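Long-range contacts in putative uncharacterized protein lp_3323 (Lactobacillus plantarum, PDB 3DC7), which is of unknown function but probably acts as a GDSL-like lipase or acylhydrolase of the SGNH hydrolase clan: residues A[24-29]-A[83-88]; A[56-61]-A[78-83]. All coordinates share one frame; numbering follows the deposited sequence.

Contact 1: residues A[24-29]-A[83-88]; sequences PAWLGD and ADFIAV
Trp-26 meets both Phe-85 and Ala-87 on one face of the sheet. Its CG stands anti to the carbonyl carbon (chi1 -52°), and the benzo half of the indole comes over the neighbouring strand. There CE3 lies 3.6 Å from Ala-87 CB, the methyl also touching CZ3, while CH2 approaches Phe-85 CE2 at 3.9 Å. Phe-85 has CG anti to its backbone N (chi1 176°); its ring turns an edge toward the six-membered ring of Trp-26 in an offset edge-to-face pair, with centroids 5.7 Å apart and planes at 75°. A second edge atom of the same phenyl ring, CD2, rests against Pro-24 CB. The indole has partners beyond the two segments: NE1 is hydrogen-bonded to Ser-55 OG, and the rings of His-43 and Tyr-42 meet it.

The backbones beneath are two parallel strands, 24-28 and 85-88, inner neighbours in the five-stranded parallel sheet of an SGNH-hydrolase fold. Three bonds set the register: Ala-25 N to Phe-85 O at 2.8 Å, Ala-87 N to Ala-25 O at 3.0 Å, and Leu-27 N to Ala-87 O at 2.8 Å. Strand 24-28 ends at Gly-28, where by family resemblance the GDS signature begins.

On the opposite face, Leu-27 and Val-88 lie side by side and point the same way, with Leu-27 CD2 4.0 Å from Val-88 CG2. Ala-25 CB sits on that face too, near Ala-83 CB and Ile-86 CG1. Asp-84 OD1 comes close to Pro-24 N, which has no hydrogen to give; the Asp-84 carboxylate instead accepts from the backbone, OD2 from Lys-22 N and OD1 from Arg-23 N, tying the entry into one strand to the entry into the other.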
loop_
_atom_site.group_PDB
_atom_site.type_symbol
_atom_site.label_atom_id
_atom_site.label_comp_id
_atom_site.label_asym_id
_atom_site.label_seq_id
_atom_site.Cartn_x
_atom_site.Cartn_y
_atom_site.Cartn_z
ATOM N N PRO A 24 13.364 -21.826 -0.942
ATOM C CA PRO A 24 13.503 -20.419 -0.546
ATOM C C PRO A 24 14.905 -20.103 -0.044
ATOM O O PRO A 24 15.593 -20.982 0.486
ATOM C CB PRO A 24 12.509 -20.277 0.601
ATOM C CG PRO A 24 12.417 -21.656 1.192
ATOM C CD PRO A 24 12.538 -22.587 0.015
ATOM N N ALA A 25 15.321 -18.853 -0.206
ATOM C CA ALA A 25 16.574 -18.385 0.362
ATOM C C ALA A 25 16.277 -17.145 1.206
ATOM O O ALA A 25 15.611 -16.217 0.756
ATOM C CB ALA A 25 17.568 -18.070 -0.736
ATOM N N TRP A 26 16.796 -17.136 2.422
ATOM C CA TRP A 26 16.472 -16.114 3.411
ATOM C C TRP A 26 17.716 -15.315 3.766
ATOM O O TRP A 26 18.602 -15.808 4.460
ATOM C CB TRP A 26 15.895 -16.790 4.655
ATOM C CG TRP A 26 14.746 -17.736 4.345
ATOM C CD1 TRP A 26 14.827 -19.088 4.161
ATOM C CD2 TRP A 26 13.359 -17.395 4.199
ATOM N NE1 TRP A 26 13.578 -19.613 3.915
ATOM C CE2 TRP A 26 12.658 -18.598 3.929
ATOM C CE3 TRP A 26 12.639 -16.191 4.265
ATOM C CZ2 TRP A 26 11.273 -18.631 3.717
ATOM C CZ3 TRP A 26 11.245 -16.229 4.062
ATOM C CH2 TRP A 26 10.587 -17.439 3.790
ATOM N N LEU A 27 17.791 -14.086 3.264
ATOM C CA LEU A 27 18.939 -13.217 3.524
ATOM C C LEU A 27 18.583 -12.196 4.590
ATOM O O LEU A 27 17.633 -11.437 4.424
ATOM C CB LEU A 27 19.378 -12.525 2.227
ATOM C CG LEU A 27 20.557 -11.546 2.253
ATOM C CD1 LEU A 27 21.868 -12.239 2.604
ATOM C CD2 LEU A 27 20.667 -10.792 0.912
ATOM N N GLY A 28 19.335 -12.172 5.687
ATOM C CA GLY A 28 19.038 -11.240 6.773
ATOM C C GLY A 28 20.032 -11.152 7.912
ATOM O O GLY A 28 21.195 -11.483 7.769
ATOM N N ASP A 29 19.543 -10.686 9.057
ATOM C CA ASP A 29 20.355 -10.491 10.248
ATOM C C ASP A 29 20.016 -11.558 11.297
ATOM O O ASP A 29 19.745 -12.703 10.934
ATOM C CB ASP A 29 20.224 -9.052 10.775
ATOM C CG ASP A 29 18.768 -8.545 10.797
ATOM O OD1 ASP A 29 17.880 -9.245 11.351
ATOM O OD2 ASP A 29 18.513 -7.430 10.268
ATOM N N ALA A 83 17.692 -20.968 -6.317
ATOM C CA ALA A 83 16.703 -20.442 -5.383
ATOM C C ALA A 83 15.415 -20.137 -6.144
ATOM O O ALA A 83 15.466 -19.535 -7.214
ATOM C CB ALA A 83 17.227 -19.186 -4.730
ATOM N N ASP A 84 14.270 -20.570 -5.615
ATOM C CA ASP A 84 12.990 -20.279 -6.275
ATOM C C ASP A 84 12.225 -19.133 -5.616
ATOM O O ASP A 84 11.164 -18.724 -6.106
ATOM C CB ASP A 84 12.114 -21.538 -6.424
ATOM C CG ASP A 84 11.437 -21.948 -5.137
ATOM O OD1 ASP A 84 11.856 -21.487 -4.057
ATOM O OD2 ASP A 84 10.483 -22.752 -5.201
ATOM N N PHE A 85 12.774 -18.627 -4.512
ATOM C CA PHE A 85 12.233 -17.481 -3.785
ATOM C C PHE A 85 13.364 -16.833 -3.000
ATOM O O PHE A 85 14.164 -17.526 -2.367
ATOM C CB PHE A 85 11.116 -17.925 -2.830
ATOM C CG PHE A 85 10.564 -16.813 -1.952
ATOM C CD1 PHE A 85 9.876 -15.730 -2.510
ATOM C CD2 PHE A 85 10.707 -16.868 -0.566
ATOM C CE1 PHE A 85 9.354 -14.710 -1.697
ATOM C CE2 PHE A 85 10.201 -15.865 0.250
ATOM C CZ PHE A 85 9.509 -14.779 -0.317
ATOM N N ILE A 86 13.435 -15.510 -3.050
ATOM C CA ILE A 86 14.419 -14.775 -2.271
ATOM C C ILE A 86 13.757 -13.718 -1.400
ATOM O O ILE A 86 13.049 -12.838 -1.892
ATOM C CB ILE A 86 15.520 -14.134 -3.161
ATOM C CG1 ILE A 86 16.295 -15.230 -3.905
ATOM C CG2 ILE A 86 16.471 -13.273 -2.308
ATOM C CD1 ILE A 86 16.942 -14.770 -5.217
ATOM N N ALA A 87 14.005 -13.820 -0.104
ATOM C CA ALA A 87 13.545 -12.842 0.860
ATOM C C ALA A 87 14.739 -12.117 1.497
ATOM O O ALA A 87 15.736 -12.747 1.884
ATOM C CB ALA A 87 12.712 -13.520 1.917
ATOM N N VAL A 88 14.641 -10.793 1.579
ATOM C CA VAL A 88 15.637 -9.988 2.282
ATOM C C VAL A 88 14.999 -9.286 3.470
ATOM O O VAL A 88 14.005 -8.569 3.327
ATOM C CB VAL A 88 16.324 -8.962 1.361
ATOM C CG1 VAL A 88 17.374 -8.154 2.134
ATOM C CG2 VAL A 88 16.937 -9.667 0.150
#

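Contact 2: residues A[56-61]-A[78-83]; sequences DNLGIS and AIPEDA
Asp-56 and Pro-80 reach toward each other tip to tip, and the aspartate can be followed outward against a single ring carbon, Pro-80 CG. Asp-56 CB points across the contact and begins 4.1 Å from Pro-80 CG. The next atom, Asp-56 CG, set anti to its own carbonyl carbon (chi1 -63°), has closed to 3.5 Å from Pro-80 CG. At the tip the two oxygens differ: OD1 comes within 3.2 Å of Pro-80 CG, whereas OD2 stays 4.1 Å from the same carbon. OD1 is also the oxygen that forms a salt bridge with Arg-54 NE. Arg-54 uses NH2 for a second salt bridge, to Asp-82 OD1, and this shared positive charge probably offsets the repulsion between the two carboxylates.

Two residues on, Leu-58 sends its branches to the earlier part of the loop. CD1 presses on Ile-79 CG1 at 3.5 Å, the two side chains crossing at about a right angle, while CD2 meets Ala-78 CB at 4.2 Å. Between these contact residues, Asn-57 faces elsewhere and shapes the strand's own backbone: its OD1 accepts from Gly-59 N at 3.0 Å, an Asx turn.

No hydrogen bond joins the two segments; the contact is made by the side chains of Asp-56 and Leu-58 against the loop. That loop is shaped locally by a type I turn from Pro-80 to Ala-83, in which Pro-80 O accepts from Ala-83 N and also from Trp-127 NE1. Strand 56-59, helix 72-75 and strand 85-89 follow one another along the chain, with strand 24-28 lying between the two strands in the sheet; segment 78-83 is therefore the return leg of a beta-alpha-beta crossover in an SGNH-hydrolase-like parallel sheet.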
loop_
_atom_site.group_PDB
_atom_site.type_symbol
_atom_site.label_atom_id
_atom_site.label_comp_id
_atom_site.label_asym_id
_atom_site.label_seq_id
_atom_site.Cartn_x
_atom_site.Cartn_y
_atom_site.Cartn_z
ATOM N N ASP A 56 17.486 -22.357 2.569
ATOM C CA ASP A 56 18.813 -21.774 2.774
ATOM C C ASP A 56 18.794 -20.536 3.660
ATOM O O ASP A 56 18.182 -19.515 3.332
ATOM C CB ASP A 56 19.484 -21.476 1.437
ATOM C CG ASP A 56 19.733 -22.739 0.625
ATOM O OD1 ASP A 56 19.089 -22.896 -0.433
ATOM O OD2 ASP A 56 20.550 -23.592 1.052
ATOM N N ASN A 57 19.479 -20.645 4.791
ATOM C CA ASN A 57 19.522 -19.593 5.790
ATOM C C ASN A 57 20.792 -18.768 5.622
ATOM O O ASN A 57 21.893 -19.251 5.911
ATOM C CB ASN A 57 19.456 -20.219 7.182
ATOM C CG ASN A 57 19.289 -19.194 8.292
ATOM O OD1 ASN A 57 19.775 -18.069 8.200
ATOM N ND2 ASN A 57 18.628 -19.601 9.373
ATOM N N LEU A 58 20.636 -17.528 5.152
ATOM C CA LEU A 58 21.763 -16.608 4.994
ATOM C C LEU A 58 21.678 -15.433 5.975
ATOM O O LEU A 58 21.945 -14.285 5.622
ATOM C CB LEU A 58 21.840 -16.109 3.552
ATOM C CG LEU A 58 22.022 -17.254 2.565
ATOM C CD1 LEU A 58 21.415 -16.926 1.223
ATOM C CD2 LEU A 58 23.497 -17.606 2.453
ATOM N N GLY A 59 21.295 -15.735 7.208
ATOM C CA GLY A 59 21.206 -14.723 8.253
ATOM C C GLY A 59 22.512 -14.704 9.021
ATOM O O GLY A 59 23.111 -15.751 9.267
ATOM N N ILE A 60 22.959 -13.509 9.381
ATOM C CA ILE A 60 24.153 -13.332 10.200
ATOM C C ILE A 60 23.787 -12.292 11.234
ATOM O O ILE A 60 23.345 -11.196 10.880
ATOM C CB ILE A 60 25.356 -12.835 9.363
ATOM C CG1 ILE A 60 25.759 -13.890 8.324
ATOM C CG2 ILE A 60 26.554 -12.488 10.262
ATOM C CD1 ILE A 60 27.067 -13.581 7.589
ATOM N N SER A 61 23.932 -12.651 12.507
ATOM C CA SER A 61 23.726 -11.751 13.626
ATOM C C SER A 61 24.464 -10.436 13.419
ATOM O O SER A 61 25.659 -10.428 13.115
ATOM C CB SER A 61 24.229 -12.413 14.907
ATOM O OG SER A 61 24.398 -11.454 15.955
ATOM N N ALA A 78 26.035 -15.195 -2.273
ATOM C CA ALA A 78 26.041 -16.579 -1.768
ATOM C C ALA A 78 24.687 -17.295 -1.876
ATOM O O ALA A 78 24.582 -18.480 -1.545
ATOM C CB ALA A 78 26.547 -16.622 -0.315
ATOM N N ILE A 79 23.655 -16.572 -2.308
ATOM C CA ILE A 79 22.338 -17.168 -2.565
ATOM C C ILE A 79 22.502 -18.251 -3.649
ATOM O O ILE A 79 23.141 -18.008 -4.683
ATOM C CB ILE A 79 21.267 -16.077 -2.956
ATOM C CG1 ILE A 79 20.979 -15.134 -1.775
ATOM C CG2 ILE A 79 19.967 -16.698 -3.450
ATOM C CD1 ILE A 79 20.247 -13.833 -2.173
ATOM N N PRO A 80 21.959 -19.461 -3.397
ATOM C CA PRO A 80 22.044 -20.575 -4.364
ATOM C C PRO A 80 21.485 -20.202 -5.737
ATOM O O PRO A 80 20.464 -19.499 -5.827
ATOM C CB PRO A 80 21.167 -21.649 -3.731
ATOM C CG PRO A 80 21.128 -21.312 -2.282
ATOM C CD PRO A 80 21.228 -19.844 -2.172
ATOM N N GLU A 81 22.144 -20.665 -6.795
ATOM C CA GLU A 81 21.732 -20.330 -8.169
ATOM C C GLU A 81 20.293 -20.779 -8.533
ATOM O O GLU A 81 19.619 -20.138 -9.350
ATOM C CB GLU A 81 22.771 -20.821 -9.190
ATOM C CG GLU A 81 23.747 -19.714 -9.635
ATOM C CD GLU A 81 25.234 -20.114 -9.573
ATOM O OE1 GLU A 81 25.567 -21.298 -9.837
ATOM O OE2 GLU A 81 26.079 -19.229 -9.268
ATOM N N ASP A 82 19.825 -21.857 -7.908
ATOM C CA ASP A 82 18.472 -22.363 -8.168
ATOM C C ASP A 82 17.464 -22.062 -7.039
ATOM O O ASP A 82 16.496 -22.804 -6.832
ATOM C CB ASP A 82 18.518 -23.862 -8.488
ATOM C CG ASP A 82 19.057 -24.686 -7.338
ATOM O OD1 ASP A 82 19.846 -24.149 -6.523
ATOM O OD2 ASP A 82 18.694 -25.883 -7.257
ATOM N N ALA A 83 17.692 -20.968 -6.317
ATOM C CA ALA A 83 16.703 -20.442 -5.383
ATOM C C ALA A 83 15.415 -20.137 -6.144
ATOM O O ALA A 83 15.466 -19.535 -7.214
ATOM C CB ALA A 83 17.227 -19.186 -4.730
#

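The centres of contacts 1 and 2 lie about 6 Å apart, and strand 24-28 joins them: it pairs with 85-89 in contact 1 and, on its other edge, with 56-59 of contact 2. Trp-26 contributes two probable backbone hydrogen bonds to that second pairing, its O 2.8 Å from Leu-58 N and its N 2.9 Å from Asp-56 O. Along the chain the order is 24-29, 56-61, 78-83, 83-88, so contact 2 forms within the excursion that contact 1 closes, and Ala-83 belongs to both. Contact 1 is buried and contact 2 superficial. Both lie at the side of the sheet formed by strands 56-59, 24-28 and 85-89, probably framing the catalytic loops that follow these strands in relatives.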